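Local coordinates for nicotinate phosphoribosyltransferase (Vibrio cholerae, PDB 4HL7), which probably makes nicotinate mononucleotide from nicotinate and 5-phosphoribosyl 1-diphosphate at the expense of ATP, a step of NAD biosynthesis, at residues V37-E42 with A378-R383; E102-G107 with I119-S124; G237-V242 with R383-I388. All blocks are in the same frame, centred on the assembly; numbering follows the deposited sequence. Where two conformers were deposited one is given.

Contact 1: residues V37-E42 with A378-R383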
loop_
_atom_site.group_PDB
_atom_site.type_symbol
_atom_site.label_atom_id
_atom_site.label_comp_id
_atom_site.label_asym_id
_atom_site.label_seq_id
_atom_site.Cartn_x
_atom_site.Cartn_y
_atom_site.Cartn_z
ATOM N N VAL A 37 16.741 4.745 -13.690
ATOM C CA VAL A 37 17.045 4.088 -12.405
ATOM C C VAL A 37 16.502 2.667 -12.398
ATOM O O VAL A 37 15.384 2.454 -12.847
ATOM C CB VAL A 37 16.408 4.920 -11.287
ATOM C CG1 VAL A 37 16.333 4.144 -9.963
ATOM C CG2 VAL A 37 17.219 6.235 -11.137
ATOM N N SER A 38 17.282 1.688 -11.895
ATOM C CA SER A 38 16.787 0.301 -11.817
ATOM C C SER A 38 16.460 -0.074 -10.358
ATOM O O SER A 38 16.965 0.581 -9.421
ATOM C CB SER A 38 17.838 -0.634 -12.341
ATOM O OG SER A 38 18.050 -0.374 -13.745
ATOM N N VAL A 39 15.688 -1.126 -10.172
ATOM C CA VAL A 39 15.315 -1.552 -8.808
ATOM C C VAL A 39 15.171 -3.059 -8.758
ATOM O O VAL A 39 15.073 -3.727 -9.815
ATOM C CB VAL A 39 13.969 -0.903 -8.296
ATOM C CG1 VAL A 39 14.098 0.598 -7.985
ATOM C CG2 VAL A 39 12.821 -1.125 -9.276
ATOM N N ARG A 40 15.102 -3.592 -7.535
ATOM C CA ARG A 40 14.741 -4.994 -7.317
ATOM C C ARG A 40 13.760 -5.028 -6.164
ATOM O O ARG A 40 14.034 -4.427 -5.110
ATOM C CB ARG A 40 15.938 -5.863 -6.982
ATOM C CG ARG A 40 15.502 -7.341 -6.732
ATOM C CD ARG A 40 16.689 -8.300 -6.712
ATOM N NE ARG A 40 17.793 -7.745 -5.914
ATOM C CZ ARG A 40 17.868 -7.903 -4.602
ATOM N NH1 ARG A 40 16.899 -8.555 -3.932
ATOM N NH2 ARG A 40 18.864 -7.391 -3.958
ATOM N N TYR A 41 12.617 -5.695 -6.371
ATOM C CA TYR A 41 11.647 -5.937 -5.273
ATOM C C TYR A 41 11.682 -7.383 -4.908
ATOM O O TYR A 41 11.905 -8.258 -5.795
ATOM C CB TYR A 41 10.219 -5.702 -5.724
ATOM C CG TYR A 41 9.861 -4.280 -6.185
ATOM C CD1 TYR A 41 9.412 -3.317 -5.270
ATOM C CD2 TYR A 41 10.077 -3.876 -7.532
ATOM C CE1 TYR A 41 9.021 -2.028 -5.706
ATOM C CE2 TYR A 41 9.722 -2.588 -7.970
ATOM C CZ TYR A 41 9.227 -1.660 -7.057
ATOM O OH TYR A 41 8.872 -0.378 -7.525
ATOM N N GLU A 42 11.330 -7.678 -3.639
ATOM C CA GLU A 42 11.270 -9.064 -3.194
ATOM C C GLU A 42 9.968 -9.330 -2.489
ATOM O O GLU A 42 9.587 -8.570 -1.591
ATOM C CB GLU A 42 12.428 -9.408 -2.231
ATOM C CG GLU A 42 13.799 -9.334 -2.889
ATOM C CD GLU A 42 13.999 -10.419 -3.974
ATOM O OE1 GLU A 42 14.959 -10.235 -4.779
ATOM O OE2 GLU A 42 13.268 -11.463 -3.973
ATOM N N ALA A 378 14.045 -3.838 -2.378
ATOM C CA ALA A 378 15.280 -4.382 -1.796
ATOM C C ALA A 378 16.469 -3.527 -2.197
ATOM O O ALA A 378 17.420 -3.453 -1.472
ATOM C CB ALA A 378 15.525 -5.804 -2.260
ATOM N N GLU A 379 16.427 -2.949 -3.394
ATOM C CA GLU A 379 17.636 -2.422 -3.998
ATOM C C GLU A 379 17.250 -1.371 -5.032
ATOM O O GLU A 379 16.242 -1.502 -5.707
ATOM C CB GLU A 379 18.350 -3.573 -4.738
ATOM C CG GLU A 379 19.717 -3.275 -5.271
ATOM C CD GLU A 379 20.297 -4.500 -5.979
ATOM O OE1 GLU A 379 20.788 -5.402 -5.275
ATOM O OE2 GLU A 379 20.200 -4.586 -7.228
ATOM N N CYS A 380 18.099 -0.370 -5.190
ATOM C CA CYS A 380 17.871 0.693 -6.170
ATOM C C CYS A 380 19.247 1.125 -6.691
ATOM O O CYS A 380 20.170 1.371 -5.892
ATOM C CB CYS A 380 17.224 1.874 -5.468
ATOM S SG CYS A 380 16.866 3.279 -6.552
ATOM N N GLN A 381 19.377 1.197 -8.026
ATOM C CA GLN A 381 20.684 1.439 -8.680
ATOM C C GLN A 381 21.742 0.512 -8.160
ATOM O O GLN A 381 22.908 0.897 -8.016
ATOM C CB GLN A 381 21.141 2.911 -8.496
ATOM C CG GLN A 381 20.324 3.919 -9.248
ATOM C CD GLN A 381 20.368 3.709 -10.739
ATOM O OE1 GLN A 381 19.826 2.730 -11.246
ATOM N NE2 GLN A 381 21.066 4.597 -11.455
ATOM N N GLY A 382 21.344 -0.737 -7.889
ATOM C CA GLY A 382 22.277 -1.760 -7.412
ATOM C C GLY A 382 22.766 -1.565 -5.985
ATOM O O GLY A 382 23.756 -2.184 -5.584
ATOM N N ARG A 383 22.120 -0.665 -5.256
ATOM C CA ARG A 383 22.513 -0.322 -3.869
ATOM C C ARG A 383 21.398 -0.735 -2.919
ATOM O O ARG A 383 20.217 -0.627 -3.281
ATOM C CB ARG A 383 22.734 1.210 -3.743
ATOM C CG ARG A 383 23.798 1.759 -4.732
ATOM C CD ARG A 383 23.455 3.155 -5.282
ATOM N NE ARG A 383 24.241 3.420 -6.492
ATOM C CZ ARG A 383 24.426 4.637 -7.000
ATOM N NH1 ARG A 383 23.903 5.688 -6.401
ATOM N NH2 ARG A 383 25.148 4.792 -8.113
HETATM O O HOH W 1 20.262 1.675 -13.775
HETATM O O HOH W 2 19.668 -7.001 -8.285
#
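Arg-40 crosses Glu-379 on one face of the sheet and passes over Ala-378 CB. Its CB sits 4.0 Å from Glu-379 CB. CG stands anti to the backbone N (chi1 179°), and a bend at chi3 (45°) places NE, which gives its hydrogen to water 2; the same water donates to Glu-379 OE2. CZ and NH1 have Ala-378 CB over one face of the guanidinium, 3.5 Å from NH1. NH1 also bridges to Glu-42 OE1 at 2.7 Å, and NH2 to Glu-379 OE1 at 3.1 Å, both oxygens near the guanidinium plane; NH2 is shared with Glu-398. The Glu-379 oxygen is met from above its carboxylate plane, the two planes being 86° apart. In the backbone that carries this network the antiparallel strands form a classic beta bulge: Ala-378 and Glu-379 both face Arg-40, whose O accepts from Ala-378 N (2.8 Å) and, at greater length, from Glu-379 N. Past the bulge a type I' turn from Cys-380 to Arg-383 leads toward the edge strand. Within the turn Gln-381 brings OE1 back to Ser-38 N (2.8 Å), the N-H lying above the amide's carbonyl plane; on the sheet face away from Arg-40, Val-37 CG1 packs on Cys-380 SG at 3.6 Å.

Contact 2: residues E102-G107 with I119-S124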
loop_
_atom_site.group_PDB
_atom_site.type_symbol
_atom_site.label_atom_id
_atom_site.label_comp_id
_atom_site.label_asym_id
_atom_site.label_seq_id
_atom_site.Cartn_x
_atom_site.Cartn_y
_atom_site.Cartn_z
ATOM N N GLU A 102 11.328 -11.290 -18.562
ATOM C CA GLU A 102 12.592 -10.616 -18.284
ATOM C C GLU A 102 12.635 -10.052 -16.853
ATOM O O GLU A 102 13.705 -9.844 -16.318
ATOM C CB GLU A 102 12.822 -9.442 -19.249
ATOM C CG GLU A 102 13.291 -9.840 -20.635
ATOM C CD GLU A 102 14.473 -10.797 -20.590
ATOM O OE1 GLU A 102 14.347 -11.933 -21.106
ATOM O OE2 GLU A 102 15.512 -10.418 -20.011
ATOM N N GLN A 103 11.475 -9.733 -16.300
ATOM C CA GLN A 103 11.409 -8.914 -15.066
ATOM C C GLN A 103 11.065 -9.712 -13.830
ATOM O O GLN A 103 11.305 -9.253 -12.713
ATOM C CB GLN A 103 10.361 -7.825 -15.250
ATOM C CG GLN A 103 10.801 -6.786 -16.279
ATOM C CD GLN A 103 9.650 -5.958 -16.853
ATOM O OE1 GLN A 103 8.487 -6.392 -16.926
ATOM N NE2 GLN A 103 9.979 -4.757 -17.276
ATOM N N VAL A 104 10.445 -10.870 -14.007
ATOM C CA VAL A 104 9.959 -11.595 -12.836
ATOM C C VAL A 104 10.616 -12.968 -12.757
ATOM O O VAL A 104 10.647 -13.695 -13.769
ATOM C CB VAL A 104 8.423 -11.691 -12.858
ATOM C CG1 VAL A 104 7.867 -12.434 -11.621
ATOM C CG2 VAL A 104 7.838 -10.291 -12.963
ATOM N N GLU A 105 11.158 -13.307 -11.578
ATOM C CA GLU A 105 11.619 -14.687 -11.274
ATOM C C GLU A 105 10.861 -15.193 -10.074
ATOM O O GLU A 105 10.552 -14.426 -9.157
ATOM C CB GLU A 105 13.076 -14.726 -10.868
ATOM C CG GLU A 105 14.052 -14.259 -11.899
ATOM C CD GLU A 105 15.472 -14.663 -11.532
ATOM O OE1 GLU A 105 15.763 -14.899 -10.332
ATOM O OE2 GLU A 105 16.294 -14.740 -12.445
HETATM N N MSE A 106 10.605 -16.484 -10.025
HETATM C CA MSE A 106 10.009 -17.008 -8.805
HETATM C C MSE A 106 10.402 -18.418 -8.608
HETATM O O MSE A 106 10.807 -19.085 -9.553
HETATM C CB MSE A 106 8.514 -16.883 -8.906
HETATM C CG MSE A 106 7.951 -17.625 -10.121
HETATM SE SE MSE A 106 6.051 -17.049 -10.163
HETATM C CE MSE A 106 6.139 -15.725 -11.616
ATOM N N GLY A 107 10.320 -18.867 -7.362
ATOM C CA GLY A 107 10.679 -20.253 -7.001
ATOM C C GLY A 107 10.339 -20.549 -5.549
ATOM O O GLY A 107 9.826 -19.688 -4.812
ATOM N N ILE A 119 9.246 -14.391 -4.904
ATOM C CA ILE A 119 9.129 -13.755 -6.205
ATOM C C ILE A 119 10.056 -12.547 -6.202
ATOM O O ILE A 119 9.994 -11.713 -5.285
ATOM C CB ILE A 119 7.670 -13.313 -6.465
ATOM C CG1 ILE A 119 6.741 -14.536 -6.453
ATOM C CG2 ILE A 119 7.534 -12.577 -7.799
ATOM C CD1 ILE A 119 5.285 -14.094 -6.389
ATOM N N SER A 120 10.877 -12.413 -7.248
ATOM C CA SER A 120 11.867 -11.311 -7.353
ATOM C C SER A 120 11.544 -10.519 -8.619
ATOM O O SER A 120 11.317 -11.113 -9.684
ATOM C CB SER A 120 13.265 -11.857 -7.515
ATOM O OG SER A 120 13.662 -12.665 -6.409
ATOM N N ILE A 121 11.443 -9.206 -8.494
ATOM C CA ILE A 121 11.045 -8.399 -9.668
ATOM C C ILE A 121 12.187 -7.419 -9.908
ATOM O O ILE A 121 12.546 -6.664 -9.000
ATOM C CB ILE A 121 9.748 -7.657 -9.373
ATOM C CG1 ILE A 121 8.583 -8.633 -9.100
ATOM C CG2 ILE A 121 9.347 -6.746 -10.525
ATOM C CD1 ILE A 121 7.365 -7.887 -8.590
ATOM N N ARG A 122 12.747 -7.413 -11.126
ATOM C CA ARG A 122 13.929 -6.600 -11.443
ATOM C C ARG A 122 13.731 -5.840 -12.765
ATOM O O ARG A 122 13.284 -6.450 -13.739
ATOM C CB ARG A 122 15.156 -7.515 -11.715
ATOM C CG ARG A 122 15.631 -8.391 -10.548
ATOM C CD ARG A 122 16.891 -9.135 -10.960
ATOM N NE ARG A 122 17.632 -9.797 -9.856
ATOM C CZ ARG A 122 17.190 -10.850 -9.166
ATOM N NH1 ARG A 122 15.988 -11.354 -9.414
ATOM N NH2 ARG A 122 17.944 -11.389 -8.205
ATOM N N GLY A 123 14.172 -4.573 -12.832
ATOM C CA GLY A 123 14.121 -3.823 -14.104
ATOM C C GLY A 123 14.210 -2.361 -13.805
ATOM O O GLY A 123 14.603 -1.958 -12.682
ATOM N N SER A 124 13.835 -1.528 -14.778
ATOM C CA SER A 124 13.740 -0.105 -14.446
ATOM C C SER A 124 12.653 0.112 -13.416
ATOM O O SER A 124 11.636 -0.587 -13.375
ATOM C CB SER A 124 13.475 0.782 -15.675
ATOM O OG SER A 124 12.175 0.644 -16.164
HETATM O O HOH W 3 14.769 -6.858 -16.064
HETATM O O HOH W 4 12.523 -3.017 -17.040
#
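Glu-105 and Ser-120 form a hydrogen-bonded pair of the antiparallel hairpin of strands 104-109 and 116-122, Glu-105 N giving to Ser-120 O at 2.9 Å and Ser-120 N to Glu-105 O at 2.8 Å, both nearly straight. A third bond, Arg-122 N to Gln-103 O, joins the strand to the last residue of helix 100-103, and pairing begins where the helix ends. Val-104 with Ile-121 and Met-106 with Ile-119 are the non-hydrogen-bonded pairs, with their side chains on one face. On it Val-104 CG1 and Ile-119 CG2 lie 3.8 Å apart, the two side chains side by side and pointing the same way. Met-106, a selenomethionine, touches Ile-119 CG1 through its CB at 3.8 Å. The other face is polar. Arg-122 reaches obliquely toward Glu-105, but NH1 to OE1 is a long 3.7 Å; OE1 stands well off the guanidinium plane, and the pair is a weak, purely electrostatic salt bridge. Ser-120 OG is hydrogen-bonded to Glu-42 OE2 of strand 38-46. Two waters stitch the end where the chains part: water 3 donates to Glu-102 O and Arg-122 O, and water 4 accepts from Gln-103 NE2 and Ser-124 N. Gln-103 OE1 is fixed by Tyr-131 OH and Val-99 N, while Ser-124 OG N-caps helix 125-128 at Asp-127 N. The apolar face is covered by helices: Met-106 and Val-104 lean on helix 52-64, and Ile-119 and Ile-121 on helix 131-147. Strand 104-109 lies at one edge of the five-stranded sheet, and strand 116-122 separates it from strand 38-46.

Contact 3: residues G237-V242 with R383-I388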
loop_
_atom_site.group_PDB
_atom_site.type_symbol
_atom_site.label_atom_id
_atom_site.label_comp_id
_atom_site.label_asym_id
_atom_site.label_seq_id
_atom_site.Cartn_x
_atom_site.Cartn_y
_atom_site.Cartn_z
ATOM N N GLY A 237 13.886 4.511 -2.035
ATOM C CA GLY A 237 14.714 4.621 -3.266
ATOM C C GLY A 237 15.695 5.797 -3.178
ATOM O O GLY A 237 16.817 5.729 -3.663
ATOM N N HIS A 238 15.260 6.907 -2.583
ATOM C CA HIS A 238 16.175 8.064 -2.419
ATOM C C HIS A 238 17.402 7.810 -1.605
ATOM O O HIS A 238 18.379 8.555 -1.700
ATOM C CB HIS A 238 15.414 9.327 -1.962
ATOM C CG HIS A 238 14.667 9.991 -3.105
ATOM N ND1 HIS A 238 13.478 9.531 -3.544
ATOM C CD2 HIS A 238 15.053 10.990 -4.007
ATOM C CE1 HIS A 238 13.070 10.261 -4.623
ATOM N NE2 HIS A 238 14.035 11.157 -4.903
ATOM N N GLN A 239 17.405 6.747 -0.802
ATOM C CA GLN A 239 18.638 6.332 -0.064
ATOM C C GLN A 239 19.770 5.897 -0.974
ATOM O O GLN A 239 20.937 5.833 -0.570
ATOM C CB GLN A 239 18.325 5.187 0.948
ATOM C CG GLN A 239 17.347 5.625 2.027
ATOM C CD GLN A 239 16.776 4.423 2.777
ATOM O OE1 GLN A 239 17.295 3.329 2.650
ATOM N NE2 GLN A 239 15.687 4.625 3.541
ATOM N N ALA A 240 19.410 5.516 -2.175
ATOM C CA ALA A 240 20.374 5.156 -3.203
ATOM C C ALA A 240 20.708 6.339 -4.140
ATOM O O ALA A 240 21.823 6.383 -4.715
ATOM C CB ALA A 240 19.845 3.980 -4.042
ATOM N N LEU A 241 19.777 7.266 -4.300
ATOM C CA LEU A 241 19.892 8.283 -5.340
ATOM C C LEU A 241 20.566 9.588 -4.841
ATOM O O LEU A 241 21.181 10.330 -5.680
ATOM C CB LEU A 241 18.475 8.641 -5.874
ATOM C CG LEU A 241 17.716 7.434 -6.447
ATOM C CD1 LEU A 241 16.320 7.885 -6.843
ATOM C CD2 LEU A 241 18.468 6.999 -7.668
ATOM N N VAL A 242 20.468 9.870 -3.538
ATOM C CA VAL A 242 21.192 11.030 -2.949
ATOM C C VAL A 242 21.929 10.544 -1.717
ATOM O O VAL A 242 21.908 9.374 -1.421
ATOM C CB VAL A 242 20.195 12.184 -2.571
ATOM C CG1 VAL A 242 19.509 12.659 -3.882
ATOM C CG2 VAL A 242 19.068 11.739 -1.568
ATOM N N ARG A 383 22.120 -0.665 -5.256
ATOM C CA ARG A 383 22.513 -0.322 -3.869
ATOM C C ARG A 383 21.398 -0.735 -2.919
ATOM O O ARG A 383 20.217 -0.627 -3.281
ATOM C CB ARG A 383 22.734 1.210 -3.743
ATOM C CG ARG A 383 23.798 1.759 -4.732
ATOM C CD ARG A 383 23.455 3.155 -5.282
ATOM N NE ARG A 383 24.241 3.420 -6.492
ATOM C CZ ARG A 383 24.426 4.637 -7.000
ATOM N NH1 ARG A 383 23.903 5.688 -6.401
ATOM N NH2 ARG A 383 25.148 4.792 -8.113
ATOM N N PRO A 384 21.750 -1.145 -1.691
ATOM C CA PRO A 384 20.676 -1.494 -0.746
ATOM C C PRO A 384 19.863 -0.277 -0.326
ATOM O O PRO A 384 20.401 0.862 -0.289
ATOM C CB PRO A 384 21.416 -2.016 0.528
ATOM C CG PRO A 384 22.869 -1.974 0.214
ATOM C CD PRO A 384 23.088 -1.186 -1.079
ATOM N N VAL A 385 18.624 -0.503 0.089
ATOM C CA VAL A 385 17.794 0.564 0.685
ATOM C C VAL A 385 17.035 -0.098 1.846
ATOM O O VAL A 385 16.984 -1.326 1.935
ATOM C CB VAL A 385 16.801 1.189 -0.330
ATOM C CG1 VAL A 385 17.556 1.832 -1.507
ATOM C CG2 VAL A 385 15.775 0.126 -0.801
ATOM N N ALA A 386 16.527 0.694 2.767
ATOM C CA ALA A 386 15.938 0.089 3.994
ATOM C C ALA A 386 14.762 0.856 4.524
ATOM O O ALA A 386 14.638 2.039 4.301
ATOM C CB ALA A 386 16.963 -0.033 5.086
ATOM N N LYS A 387 13.879 0.138 5.217
ATOM C CA LYS A 387 12.836 0.785 5.976
ATOM C C LYS A 387 13.050 0.423 7.427
ATOM O O LYS A 387 13.319 -0.731 7.762
ATOM C CB LYS A 387 11.449 0.300 5.564
ATOM C CG LYS A 387 10.335 0.971 6.332
ATOM C CD LYS A 387 9.013 0.509 5.781
ATOM C CE LYS A 387 7.957 0.611 6.835
ATOM N NZ LYS A 387 6.852 -0.290 6.424
ATOM N N ILE A 388 12.908 1.403 8.313
ATOM C CA ILE A 388 13.165 1.118 9.720
ATOM C C ILE A 388 11.789 0.968 10.431
ATOM O O ILE A 388 11.436 -0.093 10.933
ATOM C CB ILE A 388 14.034 2.231 10.367
ATOM C CG1 ILE A 388 15.435 2.178 9.783
ATOM C CG2 ILE A 388 14.225 1.949 11.873
ATOM C CD1 ILE A 388 16.252 3.428 9.939
HETATM O O HOH W 5 21.852 3.053 -1.138
#
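At the C-terminal end of helix 232-241, Gln-239 and Ala-240 lie against the chain running on from edge strand 383-384 of the antiparallel sheet. Gln-239 extends its chain beyond CG (chi2 165°), and its amide is matched to the backbone of Ala-386: OE1 accepts from Ala-386 N at 2.7 Å, and NE2 donates to Ala-386 O at 2.9 Å. The second bond lies close to both the amide plane and the carbonyl plane. Two bonds to one residue hold the rotation of the amide and give both of its buried polar atoms a partner, while Phe-402 and Leu-406 of helix 400-409 pack against the same side chain. One residue on, Ala-240 CB sits 4.0 Å from Val-385 CG1 and 3.9 Å from Arg-383 CD, which a chi2 of 143° places beside it. Arg-383 NH1 then gives to Ala-240 O at 2.8 Å, a somewhat bent bond (138° at the hydrogen). The positive charge lies at the C-terminal end of the helix, where the helix dipole may favour it. Water 5 joins Gln-239 O to Pro-384 O. A side-chain amide that bonds both N and O of one residue imitates the pairing of an antiparallel strand, and here joins a helix end to extended chain.

Overall arrangement
Contacts 1 and 2 belong to one antiparallel sheet, their centres 11 Å apart, with strands 38-46 and 116-122 as neighbours: Tyr-41 N meets Ile-121 O at 2.8 Å and Glu-42 OE2 meets Ser-120 OG at 2.7 Å. Contact 3, centred 9 Å from contact 1, shares Arg-383 with it and brings helix 232-241 onto the other end of the sheet, where Ala-240 CB packs on Cys-380 O. Contacts 2 and 3 do not touch; their centres are 19 Å and their nearest atoms about 11 Å apart. Helix 232-241 starts at His-232, the predicted autophosphorylation site, unmodified here, and Tyr-41 OH of contact 1 bonds the adjoining Glu-233.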